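Long-range contacts in cytochrome c552 (Thermochromatium tepidum, PDB 5ZE8), which probably carries electrons at low potential through five covalently bound hemes c in a thermophilic purple sulfur photosynthetic bacterium: residues V40-C45 against V125-C130; C130-T135 against D157-P162. All coordinates share one frame; numbering follows the deposited sequence.

Contact 1 (V40-C45 against V125-C130); sequences VSSELC and VNCVAC. With HEC (heme c), chain D.
The backbones of V40-C45 and V125-C130 come closest at S42 and C127, whose CA atoms lie 5.8 Å apart, and no direct hydrogen bond joins the segments. S42 fills the middle of the contact. Its OG stands anti to the carbonyl carbon (chi1 -55°), which turns it to the start of the helix 127-131. There it rests on N126 CB at 3.3 Å and on the thioether sulfur C127 SG at 3.4 Å. The strongest polar partner of the hydroxyl is the carboxylate of E123, which also takes N126 ND2. E123 therefore ties the two segments together from outside.

Two waters bridge what the protein atoms do not reach. Water 1 donates to V40 O and to S42 OG, and accepts from V128 N at 3.1 Å. It thus satisfies an amide in the first turn of the helix. Water 2 links V40 O to N126 ND2. Beside them the V40 and V128 side chains touch loosely, CB to CG1 at 4.3 Å. N126 is the N-cap of helix 127-131. Its OD1 accepts from A129 N at 3.0 Å, nearly in line with the C=O bond (162° at the oxygen), and also from N106. With both amide ends engaged, the carboxamide is held against turning.

The sulfurs of C45 and C127 sit side by side, SG to SG 3.9 Å, but form no disulfide. C127 SG is bonded to heme CAB at 1.8 Å, and C45 SG to the vinyl-derived carbon of a second heme. C45 CB also packs on the methyl CMB of the first heme. C130 completes the thioether pair through CAC. Two CXXCH heme c attachment motifs meet here, the first through its leading cysteine, C45, the second through both of its cysteines, C127 and C130.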
ATOM      1  N   VAL A  40     -19.536  -7.830 -12.957  1.00 12.78           N
ATOM      2  CA  VAL A  40     -19.883  -8.995 -12.111  1.00 12.98           C
ATOM      3  C   VAL A  40     -19.401  -8.796 -10.665  1.00 14.02           C
ATOM      4  O   VAL A  40     -18.188  -8.562 -10.407  1.00 12.78           O
ATOM      5  CB  VAL A  40     -19.313 -10.292 -12.682  1.00 14.99           C
ATOM      6  CG1 VAL A  40     -19.559 -11.445 -11.688  1.00 15.26           C
ATOM      7  CG2 VAL A  40     -19.964 -10.619 -13.976  1.00 16.85           C
ATOM      8  N   SER A  41     -20.332  -8.898  -9.697  1.00 15.12           N
ATOM      9  CA  SER A  41     -20.010  -8.666  -8.293  1.00 13.34           C
ATOM     10  C   SER A  41     -19.136  -9.775  -7.764  1.00 12.29           C
ATOM     11  O   SER A  41     -19.321 -10.968  -8.022  1.00 12.40           O
ATOM     12  CB  SER A  41     -21.290  -8.652  -7.436  1.00 13.64           C
ATOM     13  OG  SER A  41     -20.969  -8.528  -6.065  1.00 14.78           O
ATOM     14  N   SER A  42     -18.284  -9.367  -6.831  1.00 13.20           N
ATOM     15  CA  SER A  42     -17.395 -10.319  -6.107  1.00 12.05           C
ATOM     16  C   SER A  42     -18.229 -11.366  -5.316  1.00 13.86           C
ATOM     17  O   SER A  42     -17.718 -12.461  -4.956  1.00 13.13           O
ATOM     18  CB  SER A  42     -16.432  -9.561  -5.195  1.00 13.30           C
ATOM     19  OG  SER A  42     -15.694  -8.584  -5.956  1.00 12.34           O
ATOM     20  N   GLU A  43     -19.464 -10.989  -4.955  1.00 12.50           N
ATOM     21  CA  GLU A  43     -20.365 -11.904  -4.277  1.00 13.72           C
ATOM     22  C   GLU A  43     -20.642 -13.145  -5.152  1.00 13.99           C
ATOM     23  O   GLU A  43     -20.913 -14.223  -4.595  1.00 15.20           O
ATOM     24  CB  GLU A  43     -21.676 -11.187  -3.880  1.00 16.72           C
ATOM     25  CG  GLU A  43     -21.487 -10.017  -2.975  1.00 19.86           C
ATOM     26  CD  GLU A  43     -20.941 -10.380  -1.609  1.00 26.66           C
ATOM     27  OE1 GLU A  43     -21.366 -11.424  -1.077  1.00 32.44           O
ATOM     28  OE2 GLU A  43     -20.111  -9.586  -1.026  1.00 33.67           O
ATOM     29  N   LEU A  44     -20.663 -13.028  -6.459  1.00 13.98           N
ATOM     30  CA  LEU A  44     -20.869 -14.177  -7.321  1.00 14.50           C
ATOM     31  C   LEU A  44     -19.695 -15.134  -7.202  1.00 14.54           C
ATOM     32  O   LEU A  44     -19.876 -16.302  -6.946  1.00 14.68           O
ATOM     33  CB  LEU A  44     -21.051 -13.785  -8.799  1.00 17.14           C
ATOM     34  CG  LEU A  44     -21.127 -15.065  -9.694  1.00 20.84           C
ATOM     35  CD1 LEU A  44     -22.333 -15.912  -9.244  1.00 23.71           C
ATOM     36  CD2 LEU A  44     -21.189 -14.781 -11.149  1.00 27.02           C
ATOM     37  N   CYS A  45     -18.480 -14.625  -7.240  1.00 12.73           N
ATOM     38  CA  CYS A  45     -17.273 -15.393  -7.096  1.00 12.57           C
ATOM     39  C   CYS A  45     -17.208 -16.118  -5.795  1.00 13.51           C
ATOM     40  O   CYS A  45     -16.728 -17.234  -5.735  1.00 14.87           O
ATOM     41  CB  CYS A  45     -16.044 -14.489  -7.295  1.00 12.39           C
ATOM     42  SG  CYS A  45     -16.044 -13.370  -8.692  1.00 13.51           S
ATOM     43  N   VAL A 125     -11.159  -2.230  -5.787  1.00  9.50           N
ATOM     44  CA  VAL A 125     -10.285  -3.120  -6.547  1.00  8.64           C
ATOM     45  C   VAL A 125     -10.748  -4.554  -6.239  1.00  8.84           C
ATOM     46  O   VAL A 125     -10.281  -5.177  -5.293  1.00  9.84           O
ATOM     47  CB  VAL A 125      -8.822  -2.847  -6.137  1.00  8.77           C
ATOM     48  CG1 VAL A 125      -7.878  -3.728  -6.944  1.00  9.38           C
ATOM     49  CG2 VAL A 125      -8.409  -1.434  -6.449  1.00  9.38           C
ATOM     50  N   ASN A 126     -11.651  -5.025  -7.082  1.00  8.69           N
ATOM     51  CA  ASN A 126     -12.376  -6.259  -6.822  1.00  8.89           C
ATOM     52  C   ASN A 126     -11.909  -7.405  -7.697  1.00  9.38           C
ATOM     53  O   ASN A 126     -10.941  -7.251  -8.439  1.00  8.66           O
ATOM     54  CB  ASN A 126     -13.855  -5.996  -6.877  1.00  8.76           C
ATOM     55  CG  ASN A 126     -14.411  -5.842  -8.238  1.00  9.21           C
ATOM     56  OD1 ASN A 126     -13.675  -5.815  -9.220  1.00 10.21           O
ATOM     57  ND2 ASN A 126     -15.790  -5.761  -8.326  1.00 10.29           N
ATOM     58  N   CYS A 127     -12.557  -8.587  -7.566  1.00  9.28           N
ATOM     59  CA  CYS A 127     -12.064  -9.768  -8.289  1.00  8.93           C
ATOM     60  C   CYS A 127     -11.905  -9.510  -9.733  1.00 10.26           C
ATOM     61  O   CYS A 127     -10.840  -9.769 -10.297  1.00 10.32           O
ATOM     62  CB  CYS A 127     -12.948 -11.024  -8.085  1.00 10.23           C
ATOM     63  SG  CYS A 127     -13.665 -11.259  -6.433  1.00 10.76           S
ATOM     64  N   VAL A 128     -12.950  -9.007 -10.386  1.00  9.13           N
ATOM     65  CA  VAL A 128     -12.882  -8.832 -11.815  1.00 10.40           C
ATOM     66  C   VAL A 128     -11.987  -7.642 -12.245  1.00 10.89           C
ATOM     67  O   VAL A 128     -11.439  -7.678 -13.362  1.00 11.75           O
ATOM     68  CB  VAL A 128     -14.278  -8.757 -12.483  1.00  9.48           C
ATOM     69  CG1 VAL A 128     -15.037 -10.036 -12.208  1.00 10.11           C
ATOM     70  CG2 VAL A 128     -14.987  -7.543 -12.002  1.00 10.42           C
ATOM     71  N   ALA A 129     -11.804  -6.649 -11.374  1.00 10.07           N
ATOM     72  CA  ALA A 129     -10.868  -5.570 -11.719  1.00 10.06           C
ATOM     73  C   ALA A 129      -9.494  -6.112 -11.890  1.00 11.50           C
ATOM     74  O   ALA A 129      -8.860  -5.819 -12.881  1.00 12.54           O
ATOM     75  CB  ALA A 129     -10.897  -4.462 -10.693  1.00 10.55           C
ATOM     76  N   CYS A 130      -9.029  -6.907 -10.952  1.00  9.73           N
ATOM     77  CA  CYS A 130      -7.701  -7.450 -11.130  1.00 10.06           C
ATOM     78  C   CYS A 130      -7.689  -8.556 -12.189  1.00 10.30           C
ATOM     79  O   CYS A 130      -6.710  -8.649 -12.966  1.00 10.97           O
ATOM     80  CB  CYS A 130      -7.206  -8.056  -9.839  1.00 10.23           C
ATOM     81  SG  CYS A 130      -6.504  -6.810  -8.761  1.00 10.88           S
TER
HETATM   82 FE   HEC D 503      -7.223 -13.242  -7.418  1.00 10.05          FE
HETATM   83  CHA HEC D 503      -4.893 -15.745  -8.062  1.00 10.39           C
HETATM   84  CHB HEC D 503      -9.690 -15.543  -7.366  1.00 10.16           C
HETATM   85  CHC HEC D 503      -9.417 -10.839  -6.145  1.00  9.28           C
HETATM   86  CHD HEC D 503      -4.925 -10.867  -8.106  1.00  8.52           C
HETATM   87  NA  HEC D 503      -7.280 -15.213  -7.643  1.00  9.78           N
HETATM   88  C1A HEC D 503      -6.237 -16.070  -7.871  1.00 10.97           C
HETATM   89  C2A HEC D 503      -6.713 -17.425  -7.832  1.00 10.23           C
HETATM   90  C3A HEC D 503      -8.093 -17.370  -7.655  1.00 10.78           C
HETATM   91  C4A HEC D 503      -8.408 -16.006  -7.539  1.00 10.10           C
HETATM   92  CMA HEC D 503      -9.113 -18.505  -7.541  1.00 11.45           C
HETATM   93  CAA HEC D 503      -5.790 -18.660  -7.907  1.00 12.00           C
HETATM   94  CBA HEC D 503      -5.396 -18.960  -6.455  1.00 13.61           C
HETATM   95  CGA HEC D 503      -4.503 -20.184  -6.372  1.00 19.47           C
HETATM   96  O1A HEC D 503      -4.769 -21.212  -7.058  1.00 17.18           O
HETATM   97  O2A HEC D 503      -3.617 -20.228  -5.504  1.00 21.56           O
HETATM   98  NB  HEC D 503      -9.186 -13.181  -6.871  1.00  9.15           N
HETATM   99  C1B HEC D 503      -9.984 -14.232  -6.984  1.00  9.74           C
HETATM  100  C2B HEC D 503     -11.298 -13.835  -6.507  1.00 10.37           C
HETATM  101  C3B HEC D 503     -11.237 -12.546  -6.111  1.00  9.37           C
HETATM  102  C4B HEC D 503      -9.891 -12.113  -6.391  1.00  9.93           C
HETATM  103  CMB HEC D 503     -12.480 -14.770  -6.383  1.00 10.73           C
HETATM  104  CAB HEC D 503     -12.184 -11.675  -5.409  1.00  9.41           C
HETATM  105  CBB HEC D 503     -12.739 -12.152  -4.214  1.00 10.42           C
HETATM  106  NC  HEC D 503      -7.174 -11.262  -7.179  1.00  8.59           N
HETATM  107  C1C HEC D 503      -8.125 -10.428  -6.600  1.00  9.77           C
HETATM  108  C2C HEC D 503      -7.673  -9.092  -6.572  1.00  8.90           C
HETATM  109  C3C HEC D 503      -6.435  -9.043  -7.203  1.00  9.42           C
HETATM  110  C4C HEC D 503      -6.119 -10.427  -7.537  1.00  8.71           C
HETATM  111  CMC HEC D 503      -8.524  -7.935  -6.095  1.00  9.06           C
HETATM  112  CAC HEC D 503      -5.563  -7.845  -7.425  1.00  8.90           C
HETATM  113  CBC HEC D 503      -5.246  -6.965  -6.330  1.00  8.63           C
HETATM  114  ND  HEC D 503      -5.348 -13.295  -7.952  1.00  9.29           N
HETATM  115  C1D HEC D 503      -4.554 -12.195  -8.216  1.00  9.21           C
HETATM  116  C2D HEC D 503      -3.169 -12.593  -8.602  1.00 10.51           C
HETATM  117  C3D HEC D 503      -3.177 -13.946  -8.583  1.00 10.41           C
HETATM  118  C4D HEC D 503      -4.531 -14.405  -8.172  1.00 10.04           C
HETATM  119  CMD HEC D 503      -2.076 -11.693  -9.073  1.00  8.63           C
HETATM  120  CAD HEC D 503      -2.013 -14.830  -8.921  1.00 11.03           C
HETATM  121  CBD HEC D 503      -1.088 -15.019  -7.712  1.00 12.53           C
HETATM  122  CGD HEC D 503       0.264 -15.550  -8.165  1.00 15.55           C
HETATM  123  O1D HEC D 503       1.306 -14.905  -7.985  1.00 16.36           O
HETATM  124  O2D HEC D 503       0.319 -16.682  -8.614  1.00 19.92           O
HETATM  125  O   HOH W   1     -15.640  -9.107  -8.890  1.00 10.93           O
HETATM  126  O   HOH W   2     -17.491  -5.782 -10.641  1.00 12.13           O

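Contact 2 (C130-T135 against D157-P162); sequences CHTLKT and DRLQAP. With HEC (heme c), chain D.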
ATOM      1  N   CYS A 130      -9.029  -6.907 -10.952  1.00  9.73           N
ATOM      2  CA  CYS A 130      -7.701  -7.450 -11.130  1.00 10.06           C
ATOM      3  C   CYS A 130      -7.689  -8.556 -12.189  1.00 10.30           C
ATOM      4  O   CYS A 130      -6.710  -8.649 -12.966  1.00 10.97           O
ATOM      5  CB  CYS A 130      -7.206  -8.056  -9.839  1.00 10.23           C
ATOM      6  SG  CYS A 130      -6.504  -6.810  -8.761  1.00 10.88           S
ATOM      7  N   HIS A 131      -8.717  -9.407 -12.200  1.00 10.70           N
ATOM      8  CA  HIS A 131      -8.683 -10.567 -13.067  1.00 10.30           C
ATOM      9  C   HIS A 131      -9.099 -10.325 -14.515  1.00 11.22           C
ATOM     10  O   HIS A 131      -9.187 -11.268 -15.279  1.00 11.80           O
ATOM     11  CB  HIS A 131      -9.423 -11.808 -12.451  1.00 10.13           C
ATOM     12  CG  HIS A 131      -8.666 -12.420 -11.322  1.00  8.92           C
ATOM     13  ND1 HIS A 131      -7.618 -13.322 -11.551  1.00  9.96           N
ATOM     14  CD2 HIS A 131      -8.738 -12.241  -9.961  1.00  9.76           C
ATOM     15  CE1 HIS A 131      -7.105 -13.631 -10.357  1.00 10.25           C
ATOM     16  NE2 HIS A 131      -7.764 -13.021  -9.389  1.00 10.38           N
ATOM     17  N   THR A 132      -9.286  -9.061 -14.883  1.00 10.66           N
ATOM     18  CA  THR A 132      -9.494  -8.717 -16.335  1.00 11.10           C
ATOM     19  C   THR A 132      -8.288  -7.936 -16.906  1.00 12.19           C
ATOM     20  O   THR A 132      -8.348  -7.494 -18.051  1.00 12.88           O
ATOM     21  CB  THR A 132     -10.868  -8.070 -16.621  1.00 12.03           C
ATOM     22  OG1 THR A 132     -11.064  -6.923 -15.849  1.00 13.14           O
ATOM     23  CG2 THR A 132     -11.993  -9.086 -16.388  1.00 11.79           C
ATOM     24  N   LEU A 133      -7.260  -7.663 -16.098  1.00 11.89           N
ATOM     25  CA  LEU A 133      -6.028  -7.004 -16.605  1.00 11.87           C
ATOM     26  C   LEU A 133      -5.339  -8.029 -17.473  1.00 12.26           C
ATOM     27  O   LEU A 133      -5.076  -9.128 -17.039  1.00 11.85           O
ATOM     28  CB  LEU A 133      -5.133  -6.657 -15.446  1.00 12.33           C
ATOM     29  CG  LEU A 133      -5.692  -5.665 -14.427  1.00 12.51           C
ATOM     30  CD1 LEU A 133      -4.675  -5.534 -13.303  1.00 13.61           C
ATOM     31  CD2 LEU A 133      -6.145  -4.345 -15.016  1.00 12.95           C
ATOM     32  N   LYS A 134      -5.066  -7.686 -18.745  1.00 12.56           N
ATOM     33  CA  LYS A 134      -4.498  -8.648 -19.689  1.00 14.30           C
ATOM     34  C   LYS A 134      -3.020  -8.434 -20.022  1.00 14.38           C
ATOM     35  O   LYS A 134      -2.228  -9.351 -19.865  1.00 16.98           O
ATOM     36  CB  LYS A 134      -5.319  -8.756 -20.937  1.00 16.18           C
ATOM     37  CG  LYS A 134      -4.837  -9.856 -21.846  1.00 17.60           C
ATOM     38  CD  LYS A 134      -5.728  -9.943 -23.057  1.00 21.95           C
ATOM     39  CE  LYS A 134      -5.244 -11.029 -23.969  1.00 24.75           C
ATOM     40  NZ  LYS A 134      -6.127 -10.967 -25.165  1.00 31.12           N
ATOM     41  N   THR A 135      -2.668  -7.215 -20.399  1.00 14.50           N
ATOM     42  CA  THR A 135      -1.270  -6.956 -20.835  1.00 15.61           C
ATOM     43  C   THR A 135      -0.839  -5.627 -20.254  1.00 15.60           C
ATOM     44  O   THR A 135      -1.484  -4.613 -20.503  1.00 15.10           O
ATOM     45  CB  THR A 135      -1.201  -6.894 -22.348  1.00 15.80           C
ATOM     46  OG1 THR A 135      -1.775  -8.089 -22.931  1.00 17.15           O
ATOM     47  CG2 THR A 135       0.211  -6.682 -22.837  1.00 19.46           C
ATOM     48  N   ASP A 157     -12.218  -8.988 -21.934  1.00 16.66           N
ATOM     49  CA  ASP A 157     -13.524  -9.406 -21.531  1.00 17.63           C
ATOM     50  C   ASP A 157     -13.603 -10.831 -20.951  1.00 16.64           C
ATOM     51  O   ASP A 157     -14.710 -11.308 -20.652  1.00 18.55           O
ATOM     52  CB  ASP A 157     -14.470  -9.211 -22.715  1.00 21.86           C
ATOM     53  CG  ASP A 157     -14.173 -10.175 -23.847  1.00 26.76           C
ATOM     54  OD1 ASP A 157     -13.152 -10.887 -23.768  1.00 29.47           O
ATOM     55  OD2 ASP A 157     -14.964 -10.224 -24.827  1.00 36.72           O
ATOM     56  N   ARG A 158     -12.442 -11.470 -20.721  1.00 16.58           N
ATOM     57  CA  ARG A 158     -12.327 -12.811 -20.168  1.00 16.46           C
ATOM     58  C   ARG A 158     -11.474 -12.658 -18.906  1.00 13.89           C
ATOM     59  O   ARG A 158     -10.592 -11.802 -18.803  1.00 14.40           O
ATOM     60  CB  ARG A 158     -11.610 -13.800 -21.087  1.00 18.79           C
ATOM     61  CG  ARG A 158     -12.425 -14.023 -22.350  1.00 23.23           C
ATOM     62  CD  ARG A 158     -11.671 -14.689 -23.451  1.00 29.47           C
ATOM     63  NE  ARG A 158     -12.628 -15.280 -24.396  1.00 31.95           N
ATOM     64  CZ  ARG A 158     -12.309 -16.138 -25.366  1.00 40.26           C
ATOM     65  NH1 ARG A 158     -11.043 -16.450 -25.614  1.00 41.65           N
ATOM     66  NH2 ARG A 158     -13.278 -16.675 -26.111  1.00 42.90           N
ATOM     67  N   LEU A 159     -11.771 -13.477 -17.948  1.00 13.42           N
ATOM     68  CA  LEU A 159     -10.970 -13.603 -16.776  1.00 12.70           C
ATOM     69  C   LEU A 159      -9.622 -14.152 -17.136  1.00 12.61           C
ATOM     70  O   LEU A 159      -9.444 -14.961 -18.072  1.00 13.90           O
ATOM     71  CB  LEU A 159     -11.640 -14.566 -15.797  1.00 13.73           C
ATOM     72  CG  LEU A 159     -12.946 -14.151 -15.156  1.00 13.48           C
ATOM     73  CD1 LEU A 159     -13.480 -15.183 -14.196  1.00 15.60           C
ATOM     74  CD2 LEU A 159     -12.759 -12.880 -14.401  1.00 16.43           C
ATOM     75  N   GLN A 160      -8.646 -13.698 -16.380  1.00 11.65           N
ATOM     76  CA  GLN A 160      -7.210 -14.009 -16.573  1.00 12.31           C
ATOM     77  C   GLN A 160      -6.721 -14.752 -15.368  1.00 13.42           C
ATOM     78  O   GLN A 160      -6.948 -14.321 -14.229  1.00 13.40           O
ATOM     79  CB  GLN A 160      -6.402 -12.740 -16.796  1.00 12.43           C
ATOM     80  CG  GLN A 160      -6.915 -11.845 -17.886  1.00 11.98           C
ATOM     81  CD  GLN A 160      -6.720 -12.434 -19.321  1.00 13.79           C
ATOM     82  OE1 GLN A 160      -5.613 -12.877 -19.700  1.00 14.28           O
ATOM     83  NE2 GLN A 160      -7.830 -12.511 -20.110  1.00 14.85           N
ATOM     84  N   ALA A 161      -6.059 -15.895 -15.587  1.00 14.14           N
ATOM     85  CA  ALA A 161      -5.635 -16.758 -14.480  1.00 14.39           C
ATOM     86  C   ALA A 161      -4.216 -17.232 -14.608  1.00 13.76           C
ATOM     87  O   ALA A 161      -3.737 -17.318 -15.690  1.00 13.93           O
ATOM     88  CB  ALA A 161      -6.534 -17.957 -14.452  1.00 16.28           C
ATOM     89  N   PRO A 162      -3.551 -17.598 -13.510  1.00 14.18           N
ATOM     90  CA  PRO A 162      -2.140 -18.017 -13.608  1.00 15.49           C
ATOM     91  C   PRO A 162      -1.939 -19.272 -14.389  1.00 20.49           C
ATOM     92  O   PRO A 162      -0.966 -19.372 -15.125  1.00 23.18           O
ATOM     93  CB  PRO A 162      -1.723 -18.174 -12.144  1.00 16.92           C
ATOM     94  CG  PRO A 162      -2.943 -18.207 -11.335  1.00 17.05           C
ATOM     95  CD  PRO A 162      -4.042 -17.564 -12.111  1.00 15.87           C
TER
HETATM   96 FE   HEC D 503      -7.223 -13.242  -7.418  1.00 10.05          FE
HETATM   97  CHA HEC D 503      -4.893 -15.745  -8.062  1.00 10.39           C
HETATM   98  CHB HEC D 503      -9.690 -15.543  -7.366  1.00 10.16           C
HETATM   99  CHC HEC D 503      -9.417 -10.839  -6.145  1.00  9.28           C
HETATM  100  CHD HEC D 503      -4.925 -10.867  -8.106  1.00  8.52           C
HETATM  101  NA  HEC D 503      -7.280 -15.213  -7.643  1.00  9.78           N
HETATM  102  C1A HEC D 503      -6.237 -16.070  -7.871  1.00 10.97           C
HETATM  103  C2A HEC D 503      -6.713 -17.425  -7.832  1.00 10.23           C
HETATM  104  C3A HEC D 503      -8.093 -17.370  -7.655  1.00 10.78           C
HETATM  105  C4A HEC D 503      -8.408 -16.006  -7.539  1.00 10.10           C
HETATM  106  CMA HEC D 503      -9.113 -18.505  -7.541  1.00 11.45           C
HETATM  107  CAA HEC D 503      -5.790 -18.660  -7.907  1.00 12.00           C
HETATM  108  CBA HEC D 503      -5.396 -18.960  -6.455  1.00 13.61           C
HETATM  109  CGA HEC D 503      -4.503 -20.184  -6.372  1.00 19.47           C
HETATM  110  O1A HEC D 503      -4.769 -21.212  -7.058  1.00 17.18           O
HETATM  111  O2A HEC D 503      -3.617 -20.228  -5.504  1.00 21.56           O
HETATM  112  NB  HEC D 503      -9.186 -13.181  -6.871  1.00  9.15           N
HETATM  113  C1B HEC D 503      -9.984 -14.232  -6.984  1.00  9.74           C
HETATM  114  C2B HEC D 503     -11.298 -13.835  -6.507  1.00 10.37           C
HETATM  115  C3B HEC D 503     -11.237 -12.546  -6.111  1.00  9.37           C
HETATM  116  C4B HEC D 503      -9.891 -12.113  -6.391  1.00  9.93           C
HETATM  117  CMB HEC D 503     -12.480 -14.770  -6.383  1.00 10.73           C
HETATM  118  CAB HEC D 503     -12.184 -11.675  -5.409  1.00  9.41           C
HETATM  119  CBB HEC D 503     -12.739 -12.152  -4.214  1.00 10.42           C
HETATM  120  NC  HEC D 503      -7.174 -11.262  -7.179  1.00  8.59           N
HETATM  121  C1C HEC D 503      -8.125 -10.428  -6.600  1.00  9.77           C
HETATM  122  C2C HEC D 503      -7.673  -9.092  -6.572  1.00  8.90           C
HETATM  123  C3C HEC D 503      -6.435  -9.043  -7.203  1.00  9.42           C
HETATM  124  C4C HEC D 503      -6.119 -10.427  -7.537  1.00  8.71           C
HETATM  125  CMC HEC D 503      -8.524  -7.935  -6.095  1.00  9.06           C
HETATM  126  CAC HEC D 503      -5.563  -7.845  -7.425  1.00  8.90           C
HETATM  127  CBC HEC D 503      -5.246  -6.965  -6.330  1.00  8.63           C
HETATM  128  ND  HEC D 503      -5.348 -13.295  -7.952  1.00  9.29           N
HETATM  129  C1D HEC D 503      -4.554 -12.195  -8.216  1.00  9.21           C
HETATM  130  C2D HEC D 503      -3.169 -12.593  -8.602  1.00 10.51           C
HETATM  131  C3D HEC D 503      -3.177 -13.946  -8.583  1.00 10.41           C
HETATM  132  C4D HEC D 503      -4.531 -14.405  -8.172  1.00 10.04           C
HETATM  133  CMD HEC D 503      -2.076 -11.693  -9.073  1.00  8.63           C
HETATM  134  CAD HEC D 503      -2.013 -14.830  -8.921  1.00 11.03           C
HETATM  135  CBD HEC D 503      -1.088 -15.019  -7.712  1.00 12.53           C
HETATM  136  CGD HEC D 503       0.264 -15.550  -8.165  1.00 15.55           C
HETATM  137  O1D HEC D 503       1.306 -14.905  -7.985  1.00 16.36           O
HETATM  138  O2D HEC D 503       0.319 -16.682  -8.614  1.00 19.92           O
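The imidazole of H131 is met at its edge by Q160 O, which lies in the ring plane, and its NE2 end stands on the heme, with the meso carbon CHA also in plane. NE2 binds the iron at 2.1 Å, and H270 supplies the other protein ligand. ND1 donates to Q160 O at 2.9 Å along a nearly straight path (173°). This bond fixes the rotation of the ring and probably raises the electron density it offers the iron. The same residue pair is joined a second time, since Q160 N donates to H131 O at 2.7 Å, in the carbonyl plane. L159 CA adds a CH...O contact to that oxygen, and L159 CD2 touches H131 CB at 4.0 Å.

The Q160 side chain bends at chi2 (-70°) and folds back along the chain. Its CG lies 3.4 Å from L133 O, and OE1 approaches K134 CG. NE2 donates to R158 O at 3.1 Å from above the carbonyl plane and also to E213, while OE1 accepts from N215. With an alanine here, N215, E213 and R158 O would probably each lose a bonding partner and a gap would open beside L133 O.

Here the axial histidine of a CXXCH motif is oriented by a backbone carbonyl within a bis-histidine heme c site.

How the contacts relate
Contacts 1 and 2 follow one another along the chain, share C130 and both use helix 127-131. Their centres are about 11 Å apart. They touch where V128 CG1 meets L159 CD2 at 4.3 Å. Contact 1 lies at the start of the helix and at the first thioether. Contact 2 holds the axial histidine that follows C130, so together they border both ends of the attachment motif of one heme. Both also reach a second heme. C45 is covalently linked to it, L44 and L159 line its pocket, and the H131 side chain comes within about 4 Å of it, nearest atoms. The two contacts are thus consistent with holding neighbouring hemes close for electron transfer.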